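Local structure of glycoside hydrolase family 88 protein (Bacteroides vulgatus, 4Q88) at residues 207-211 with 321-325; 240-245 with 290-296; 24-28 with 44-48. The protein is of undetermined function but probably acts as a hydrolase of glycosidic substrates, a member of glycoside hydrolase family 88. All blocks are in the same frame, centred on the assembly; numbering follows the deposited sequence.

Along the chain contact 3 comes first, joining helices 13-30 and 39-55 near the N-terminus. Contact 1 follows much later and spans a long interval, tying the start of helix 209-225 to the loop between helices 293-311 and 341-358; contact 2 lies within that interval, between helix 233-249 and the start of helix 293-311. The centres of contacts 1 and 2 are about 23 Å apart, those of 1 and 3 about 20 Å, and those of 2 and 3 about 28 Å, and none touches another. The C-terminal helix 341-358 packs against the loop of contact 1 and helix 13-30 of contact 3, in a fold consistent with an (α/α)6 barrel of helical hairpins.

Contact 1: 207-211 with 321-325; sequences FWSRG and IQPVG
The side chain of Q322 and the carbonyl oxygens of Q322 and P323 supply the acceptors here, and W208 and R210 the donors. The indole N-H of W208 NE1 points in the plane of its ring at Q322 OE1, 2.9 Å away and nearly straight at 165°, while the amide stands almost perpendicular to the indole. Q322 reaches it with CG anti to the backbone N (chi1 176°) and the rest of the chain extended. The same OE1 also accepts from a water at 2.9 Å, which in turn accepts a weak bond from R210 N. R210, its chain bent at chi3, presents the edge of its guanidinium to the backbone of 321-325. NH2 donates to Q322 O at 2.9 Å, and NH1 donates to P323 O at 3.2 Å from above that carbonyl's plane; a longer, weak bond joins NH1 to Q322 O. NH2 also bonds S273, while E271 accepts from Q322 N and forms a long, weak ion pair with R210. A buried arginine thus holds an irregular loop by its carbonyls at the start of helix 209-225, where W208 is the N-cap residue, in a fold consistent with the (α/α)6 barrel of six-hairpin glycosidases.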
loop_
_atom_site.group_PDB
_atom_site.type_symbol
_atom_site.label_atom_id
_atom_site.label_comp_id
_atom_site.label_asym_id
_atom_site.label_seq_id
_atom_site.Cartn_x
_atom_site.Cartn_y
_atom_site.Cartn_z
ATOM N N PHE A 207 16.824 3.470 -4.323
ATOM C CA PHE A 207 15.614 3.313 -3.532
ATOM C C PHE A 207 14.407 3.350 -4.462
ATOM O O PHE A 207 14.156 4.381 -5.122
ATOM C CB PHE A 207 15.523 4.394 -2.449
ATOM C CG PHE A 207 16.623 4.321 -1.426
ATOM C CD1 PHE A 207 16.629 3.303 -0.496
ATOM C CD2 PHE A 207 17.594 5.307 -1.357
ATOM C CE1 PHE A 207 17.605 3.229 0.463
ATOM C CE2 PHE A 207 18.580 5.237 -0.418
ATOM C CZ PHE A 207 18.602 4.196 0.498
ATOM N N TRP A 208 13.704 2.220 -4.565
ATOM C CA TRP A 208 12.560 2.150 -5.461
ATOM C C TRP A 208 11.384 2.908 -4.915
ATOM O O TRP A 208 10.911 2.595 -3.810
ATOM C CB TRP A 208 12.187 0.697 -5.707
ATOM C CG TRP A 208 11.093 0.452 -6.665
ATOM C CD1 TRP A 208 10.898 1.065 -7.861
ATOM C CD2 TRP A 208 10.090 -0.561 -6.564
ATOM N NE1 TRP A 208 9.783 0.524 -8.496
ATOM C CE2 TRP A 208 9.284 -0.473 -7.709
ATOM C CE3 TRP A 208 9.763 -1.509 -5.573
ATOM C CZ2 TRP A 208 8.206 -1.351 -7.948
ATOM C CZ3 TRP A 208 8.633 -2.345 -5.790
ATOM C CH2 TRP A 208 7.870 -2.233 -6.958
ATOM N N SER A 209 10.812 3.808 -5.715
ATOM C CA SER A 209 9.675 4.641 -5.289
ATOM C C SER A 209 8.446 3.866 -4.881
ATOM O O SER A 209 7.948 4.070 -3.747
ATOM C CB SER A 209 9.242 5.623 -6.417
ATOM O OG SER A 209 8.132 6.429 -6.029
ATOM N N ARG A 210 7.909 2.989 -5.728
ATOM C CA ARG A 210 6.668 2.282 -5.322
ATOM C C ARG A 210 6.977 1.454 -4.057
ATOM O O ARG A 210 6.141 1.382 -3.147
ATOM C CB ARG A 210 6.108 1.416 -6.466
ATOM C CG ARG A 210 5.079 0.502 -5.948
ATOM C CD ARG A 210 4.119 0.003 -7.003
ATOM N NE ARG A 210 4.676 -0.954 -7.945
ATOM C CZ ARG A 210 4.668 -0.809 -9.269
ATOM N NH1 ARG A 210 5.129 -1.809 -10.045
ATOM N NH2 ARG A 210 4.213 0.290 -9.835
ATOM N N GLY A 211 8.181 0.902 -3.932
ATOM C CA GLY A 211 8.582 0.123 -2.726
ATOM C C GLY A 211 8.451 0.962 -1.445
ATOM O O GLY A 211 7.841 0.550 -0.433
ATOM N N ILE A 321 1.466 4.625 -14.473
ATOM C CA ILE A 321 1.724 3.597 -13.453
ATOM C C ILE A 321 2.797 2.634 -13.933
ATOM O O ILE A 321 2.635 1.908 -14.945
ATOM C CB ILE A 321 0.430 2.875 -13.042
ATOM C CG1 ILE A 321 -0.541 3.873 -12.410
ATOM C CG2 ILE A 321 0.766 1.720 -12.046
ATOM C CD1 ILE A 321 -1.971 3.402 -12.377
ATOM N N GLN A 322 3.914 2.566 -13.198
ATOM C CA GLN A 322 5.027 1.668 -13.556
ATOM C C GLN A 322 4.457 0.230 -13.563
ATOM O O GLN A 322 3.787 -0.172 -12.618
ATOM C CB GLN A 322 6.139 1.726 -12.514
ATOM C CG GLN A 322 7.270 0.736 -12.799
ATOM C CD GLN A 322 8.417 0.838 -11.810
ATOM O OE1 GLN A 322 8.322 1.465 -10.763
ATOM N NE2 GLN A 322 9.529 0.228 -12.158
ATOM N N PRO A 323 4.752 -0.549 -14.588
ATOM C CA PRO A 323 4.192 -1.920 -14.668
ATOM C C PRO A 323 4.866 -2.866 -13.676
ATOM O O PRO A 323 5.872 -2.510 -13.041
ATOM C CB PRO A 323 4.525 -2.362 -16.091
ATOM C CG PRO A 323 5.521 -1.400 -16.578
ATOM C CD PRO A 323 5.272 -0.103 -15.888
ATOM N N VAL A 324 4.310 -4.063 -13.563
ATOM C CA VAL A 324 4.815 -5.071 -12.666
ATOM C C VAL A 324 5.850 -5.961 -13.384
ATOM O O VAL A 324 5.587 -6.471 -14.449
ATOM C CB VAL A 324 3.673 -5.984 -12.189
ATOM C CG1 VAL A 324 4.189 -7.034 -11.222
ATOM C CG2 VAL A 324 2.596 -5.134 -11.523
ATOM N N GLY A 325 6.971 -6.166 -12.735
ATOM C CA GLY A 325 7.870 -7.266 -13.079
ATOM C C GLY A 325 8.577 -7.072 -14.406
ATOM O O GLY A 325 8.818 -8.037 -15.131
HETATM O O HOH W 1 7.802 3.424 -8.747
#

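Contact 2: 240-245 with 290-296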
loop_
_atom_site.group_PDB
_atom_site.type_symbol
_atom_site.label_atom_id
_atom_site.label_comp_id
_atom_site.label_asym_id
_atom_site.label_seq_id
_atom_site.Cartn_x
_atom_site.Cartn_y
_atom_site.Cartn_z
ATOM N N PHE A 240 7.698 6.559 10.715
ATOM C CA PHE A 240 6.848 7.326 9.796
ATOM C C PHE A 240 7.313 8.771 9.615
ATOM O O PHE A 240 7.371 9.287 8.493
ATOM C CB PHE A 240 5.413 7.272 10.322
ATOM C CG PHE A 240 4.435 8.021 9.491
ATOM C CD1 PHE A 240 3.992 7.509 8.272
ATOM C CD2 PHE A 240 3.861 9.168 9.979
ATOM C CE1 PHE A 240 3.022 8.167 7.518
ATOM C CE2 PHE A 240 2.902 9.847 9.211
ATOM C CZ PHE A 240 2.498 9.345 7.984
ATOM N N GLN A 241 7.614 9.446 10.716
ATOM C CA GLN A 241 8.058 10.825 10.650
ATOM C C GLN A 241 9.404 10.977 9.938
ATOM O O GLN A 241 9.610 11.942 9.187
ATOM C CB GLN A 241 8.119 11.429 12.036
ATOM C CG GLN A 241 6.728 11.614 12.622
ATOM C CD GLN A 241 6.780 12.017 14.090
ATOM O OE1 GLN A 241 7.737 11.635 14.849
ATOM N NE2 GLN A 241 5.743 12.722 14.533
ATOM N N THR A 242 10.324 10.052 10.204
ATOM C CA THR A 242 11.630 10.087 9.509
ATOM C C THR A 242 11.513 9.822 8.038
ATOM O O THR A 242 12.153 10.495 7.217
ATOM C CB THR A 242 12.534 9.046 10.131
ATOM O OG1 THR A 242 12.676 9.304 11.534
ATOM C CG2 THR A 242 13.889 9.051 9.479
HETATM N N MSE A 243 10.688 8.833 7.647
HETATM C CA MSE A 243 10.471 8.599 6.243
HETATM C C MSE A 243 9.831 9.784 5.581
HETATM O O MSE A 243 10.173 10.150 4.460
HETATM C CB MSE A 243 9.552 7.376 5.979
HETATM C CG MSE A 243 10.140 6.066 6.455
HETATM SE SE MSE A 243 9.006 4.608 5.769
HETATM C CE MSE A 243 9.424 4.766 3.845
ATOM N N ALA A 244 8.910 10.448 6.272
ATOM C CA ALA A 244 8.251 11.618 5.692
ATOM C C ALA A 244 9.273 12.689 5.288
ATOM O O ALA A 244 9.192 13.280 4.185
ATOM C CB ALA A 244 7.232 12.233 6.683
ATOM N N LYS A 245 10.217 12.922 6.164
ATOM C CA LYS A 245 11.229 13.909 5.911
ATOM C C LYS A 245 12.134 13.457 4.690
ATOM O O LYS A 245 12.464 14.292 3.792
ATOM C CB LYS A 245 12.067 14.113 7.142
ATOM C CG LYS A 245 13.022 15.270 7.002
ATOM C CD LYS A 245 13.619 15.694 8.331
ATOM C CE LYS A 245 14.466 16.946 8.131
ATOM N NZ LYS A 245 15.250 17.257 9.364
ATOM N N LEU A 290 0.577 14.006 13.123
ATOM C CA LEU A 290 1.902 13.421 13.238
ATOM C C LEU A 290 2.930 14.089 12.334
ATOM O O LEU A 290 4.148 13.928 12.543
ATOM C CB LEU A 290 1.810 11.912 12.918
ATOM C CG LEU A 290 1.067 11.060 13.931
ATOM C CD1 LEU A 290 1.242 9.617 13.484
ATOM C CD2 LEU A 290 1.600 11.234 15.360
ATOM N N LEU A 291 2.449 14.898 11.375
ATOM C CA LEU A 291 3.297 15.692 10.514
ATOM C C LEU A 291 2.862 17.135 10.514
ATOM O O LEU A 291 1.646 17.436 10.400
ATOM C CB LEU A 291 3.215 15.161 9.080
ATOM C CG LEU A 291 3.559 13.721 8.843
ATOM C CD1 LEU A 291 3.336 13.401 7.375
ATOM C CD2 LEU A 291 5.015 13.445 9.233
ATOM N N ASN A 292 3.836 18.023 10.651
ATOM C CA ASN A 292 3.587 19.440 10.711
ATOM C C ASN A 292 2.928 19.954 9.419
ATOM O O ASN A 292 3.470 19.784 8.310
ATOM C CB ASN A 292 4.888 20.215 10.999
ATOM C CG ASN A 292 4.667 21.703 11.055
ATOM O OD1 ASN A 292 4.583 22.378 10.037
ATOM N ND2 ASN A 292 4.528 22.228 12.276
ATOM N N ALA A 293 1.757 20.567 9.560
ATOM C CA ALA A 293 1.002 21.031 8.379
ATOM C C ALA A 293 1.723 22.069 7.528
ATOM O O ALA A 293 1.597 22.066 6.317
ATOM C CB ALA A 293 -0.394 21.559 8.797
ATOM N N ASP A 294 2.436 23.012 8.141
ATOM C CA ASP A 294 3.087 24.049 7.391
ATOM C C ASP A 294 4.271 23.477 6.584
ATOM O O ASP A 294 4.485 23.863 5.449
ATOM C CB ASP A 294 3.563 25.153 8.334
ATOM C CG ASP A 294 2.399 25.912 8.973
ATOM O OD1 ASP A 294 1.335 26.079 8.320
ATOM O OD2 ASP A 294 2.560 26.336 10.132
ATOM N N ILE A 295 5.005 22.542 7.169
ATOM C CA ILE A 295 6.143 21.932 6.485
ATOM C C ILE A 295 5.677 21.037 5.332
ATOM O O ILE A 295 6.196 21.121 4.226
ATOM C CB ILE A 295 7.000 21.120 7.475
ATOM C CG1 ILE A 295 7.709 22.087 8.415
ATOM C CG2 ILE A 295 7.992 20.224 6.707
ATOM C CD1 ILE A 295 8.395 21.400 9.577
ATOM N N TYR A 296 4.690 20.207 5.580
ATOM C CA TYR A 296 4.305 19.193 4.593
ATOM C C TYR A 296 3.187 19.595 3.663
ATOM O O TYR A 296 2.989 18.918 2.675
ATOM C CB TYR A 296 4.016 17.854 5.240
ATOM C CG TYR A 296 5.281 17.271 5.821
ATOM C CD1 TYR A 296 6.232 16.685 4.996
ATOM C CD2 TYR A 296 5.558 17.369 7.157
ATOM C CE1 TYR A 296 7.434 16.218 5.506
ATOM C CE2 TYR A 296 6.737 16.874 7.686
ATOM C CZ TYR A 296 7.684 16.307 6.828
ATOM O OH TYR A 296 8.823 15.816 7.363
HETATM O O HOH W 2 8.645 14.532 9.742
#
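Helix 233-249 passes alongside the turn that leads into helix 293-311, the two backbones coming closest at Q241 and L291, whose CA atoms are 6.8 Å apart. Residues 290-292 are still irregular; the helix starts at A293, with N292 as N-cap. N292 OD1 accepts from I295 N at 2.9 Å, a capping bond lying in the plane of the side-chain carbonyl. Across the contact Q241 extends its chain to the peptide of L290, and NE2 donates to L290 O at 2.8 Å and 160°, approaching within the carbonyl plane toward one of its lone pairs. The result is a capped helix start packed against the flank of another helix, in a fold consistent with the (α/α)6 barrels of six-hairpin proteins; helix 272-287 lies between the two in sequence. L291 fills the middle: its CD2 methyl meets A244 CB at 3.6 Å, and its CG lies 3.9 Å from F240 CE2, the two side chains crossing at about a right angle. F240 in turn stacks on F216 of helix 209-225. Y296 is directed at the helix with CG anti to its own carbonyl carbon (chi1 -67°), which carries OH to within 3.4 Å of K245 CA and sets CZ 4.1 Å from A244 CB. A water joins this hydroxyl to the backbone, standing 2.7 Å from Y296 OH and donating to Q241 O.

Contact 3: 24-28 with 44-48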
loop_
_atom_site.group_PDB
_atom_site.type_symbol
_atom_site.label_atom_id
_atom_site.label_comp_id
_atom_site.label_asym_id
_atom_site.label_seq_id
_atom_site.Cartn_x
_atom_site.Cartn_y
_atom_site.Cartn_z
ATOM N N ASN A 24 -13.717 5.496 -9.732
ATOM C CA ASN A 24 -14.173 4.238 -9.187
ATOM C C ASN A 24 -15.269 3.633 -10.049
ATOM O O ASN A 24 -15.295 2.416 -10.232
ATOM C CB ASN A 24 -14.617 4.352 -7.725
ATOM C CG ASN A 24 -14.279 3.098 -6.923
ATOM O OD1 ASN A 24 -13.338 2.352 -7.269
ATOM N ND2 ASN A 24 -15.054 2.832 -5.876
ATOM N N GLN A 25 -16.166 4.468 -10.576
ATOM C CA GLN A 25 -17.228 3.950 -11.442
ATOM C C GLN A 25 -16.704 3.412 -12.741
ATOM O O GLN A 25 -17.165 2.374 -13.186
ATOM C CB GLN A 25 -18.311 4.973 -11.668
ATOM C CG GLN A 25 -19.105 5.097 -10.393
ATOM C CD GLN A 25 -20.055 6.256 -10.371
ATOM O OE1 GLN A 25 -20.360 6.855 -11.406
ATOM N NE2 GLN A 25 -20.535 6.587 -9.170
ATOM N N ARG A 26 -15.718 4.076 -13.311
ATOM C CA ARG A 26 -15.079 3.577 -14.538
ATOM C C ARG A 26 -14.511 2.206 -14.289
ATOM O O ARG A 26 -14.756 1.266 -15.060
ATOM C CB ARG A 26 -13.995 4.526 -15.014
ATOM C CG ARG A 26 -13.334 4.108 -16.340
ATOM C CD ARG A 26 -11.942 4.676 -16.487
ATOM N NE ARG A 26 -11.076 3.875 -17.355
ATOM C CZ ARG A 26 -10.177 2.964 -16.941
ATOM N NH1 ARG A 26 -9.991 2.671 -15.623
ATOM N NH2 ARG A 26 -9.448 2.324 -17.869
ATOM N N TYR A 27 -13.762 2.051 -13.193
ATOM C CA TYR A 27 -13.130 0.759 -12.930
ATOM C C TYR A 27 -14.175 -0.362 -12.717
ATOM O O TYR A 27 -14.084 -1.433 -13.329
ATOM C CB TYR A 27 -12.165 0.860 -11.722
ATOM C CG TYR A 27 -11.461 -0.419 -11.511
ATOM C CD1 TYR A 27 -10.319 -0.718 -12.235
ATOM C CD2 TYR A 27 -11.945 -1.357 -10.633
ATOM C CE1 TYR A 27 -9.688 -1.929 -12.089
ATOM C CE2 TYR A 27 -11.323 -2.573 -10.476
ATOM C CZ TYR A 27 -10.185 -2.843 -11.200
ATOM O OH TYR A 27 -9.543 -4.044 -11.050
ATOM N N GLN A 28 -15.194 -0.102 -11.886
ATOM C CA GLN A 28 -16.180 -1.130 -11.577
ATOM C C GLN A 28 -17.094 -1.442 -12.763
ATOM O O GLN A 28 -17.553 -2.577 -12.895
ATOM C CB GLN A 28 -17.004 -0.769 -10.330
ATOM C CG GLN A 28 -16.133 -0.696 -9.081
ATOM C CD GLN A 28 -16.886 -0.507 -7.789
ATOM O OE1 GLN A 28 -18.115 -0.498 -7.751
ATOM N NE2 GLN A 28 -16.139 -0.409 -6.697
ATOM N N TYR A 44 -6.457 -2.926 -5.054
ATOM C CA TYR A 44 -7.579 -2.153 -5.581
ATOM C C TYR A 44 -8.686 -2.166 -4.484
ATOM O O TYR A 44 -9.225 -1.110 -4.110
ATOM C CB TYR A 44 -8.122 -2.644 -6.919
ATOM C CG TYR A 44 -9.506 -2.021 -7.083
ATOM C CD1 TYR A 44 -9.653 -0.684 -7.425
ATOM C CD2 TYR A 44 -10.637 -2.747 -6.718
ATOM C CE1 TYR A 44 -10.934 -0.082 -7.459
ATOM C CE2 TYR A 44 -11.910 -2.169 -6.759
ATOM C CZ TYR A 44 -12.046 -0.847 -7.130
ATOM O OH TYR A 44 -13.278 -0.259 -7.088
ATOM N N HIS A 45 -8.994 -3.358 -3.936
ATOM C CA HIS A 45 -10.033 -3.435 -2.883
ATOM C C HIS A 45 -9.703 -2.628 -1.659
ATOM O O HIS A 45 -10.614 -2.104 -1.053
ATOM C CB HIS A 45 -10.456 -4.865 -2.568
ATOM C CG HIS A 45 -11.256 -5.451 -3.674
ATOM N ND1 HIS A 45 -12.597 -5.172 -3.824
ATOM C CD2 HIS A 45 -10.885 -6.132 -4.783
ATOM C CE1 HIS A 45 -13.037 -5.755 -4.922
ATOM N NE2 HIS A 45 -12.009 -6.313 -5.537
ATOM N N THR A 46 -8.447 -2.532 -1.225
ATOM C CA THR A 46 -8.109 -1.557 -0.155
ATOM C C THR A 46 -8.511 -0.111 -0.502
ATOM O O THR A 46 -9.040 0.619 0.347
ATOM C CB THR A 46 -6.618 -1.635 0.319
ATOM O OG1 THR A 46 -5.700 -1.128 -0.664
ATOM C CG2 THR A 46 -6.264 -3.048 0.662
ATOM N N GLY A 47 -8.322 0.298 -1.743
ATOM C CA GLY A 47 -8.793 1.587 -2.196
ATOM C C GLY A 47 -10.292 1.716 -2.173
ATOM O O GLY A 47 -10.854 2.700 -1.684
ATOM N N ASN A 48 -10.967 0.686 -2.675
ATOM C CA ASN A 48 -12.438 0.681 -2.661
ATOM C C ASN A 48 -12.991 0.763 -1.246
ATOM O O ASN A 48 -13.951 1.499 -0.968
ATOM C CB ASN A 48 -12.977 -0.544 -3.376
ATOM C CG ASN A 48 -14.483 -0.448 -3.621
ATOM O OD1 ASN A 48 -14.971 0.552 -4.122
ATOM N ND2 ASN A 48 -15.195 -1.480 -3.298
#
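The rings of Y27 and Y44 stack face to face, their centroids 4.3 Å apart and their planes inclined by 30°. The overlap is uneven: Y27 CE2 sits over the centre of the Y44 ring, whereas Y44 CD1 lies toward the rim of the Y27 face, the side chains running antiparallel and offset along each other. The closest carbons are Y27 CD2 and Y44 CZ, at 3.5 Å. Both side chains have CG anti to the backbone N, which turns each ring toward the facing helix. At the edge of the Y44 ring lie N24 OD1, Q28 NE2 and, from its own helix, H45 NE2, while Y44 CD2 sits over the centre of the H45 ring. N24 OD1 accepts from Y44 OH at 2.6 Å. The hydroxyl in turn takes a nearly straight bond (172°) from Q28 NE2 at 2.9 Å, with the Q28 amide nearly perpendicular to the ring. Two bonds therefore grip this oxygen and fix its O-H. N24 ND2 donates in its own amide plane to N48 OD1 at 2.9 Å. A phenylalanine in place of Y44 could keep the stack but would probably leave N24 OD1 without this donor and cost Q28 NE2 the hydroxyl it donates to. The segments 24-28 and 44-48 run at 136° to each other, their axes 12.3 Å apart at closest approach, a separation spanned by the tyrosine rings and amides. Helix 341-358 packs against N24 and Y27, while helix 58-70 lies against N24, Y27 and Q28 and binds N48 ND2 through Y60 O and S64 OG.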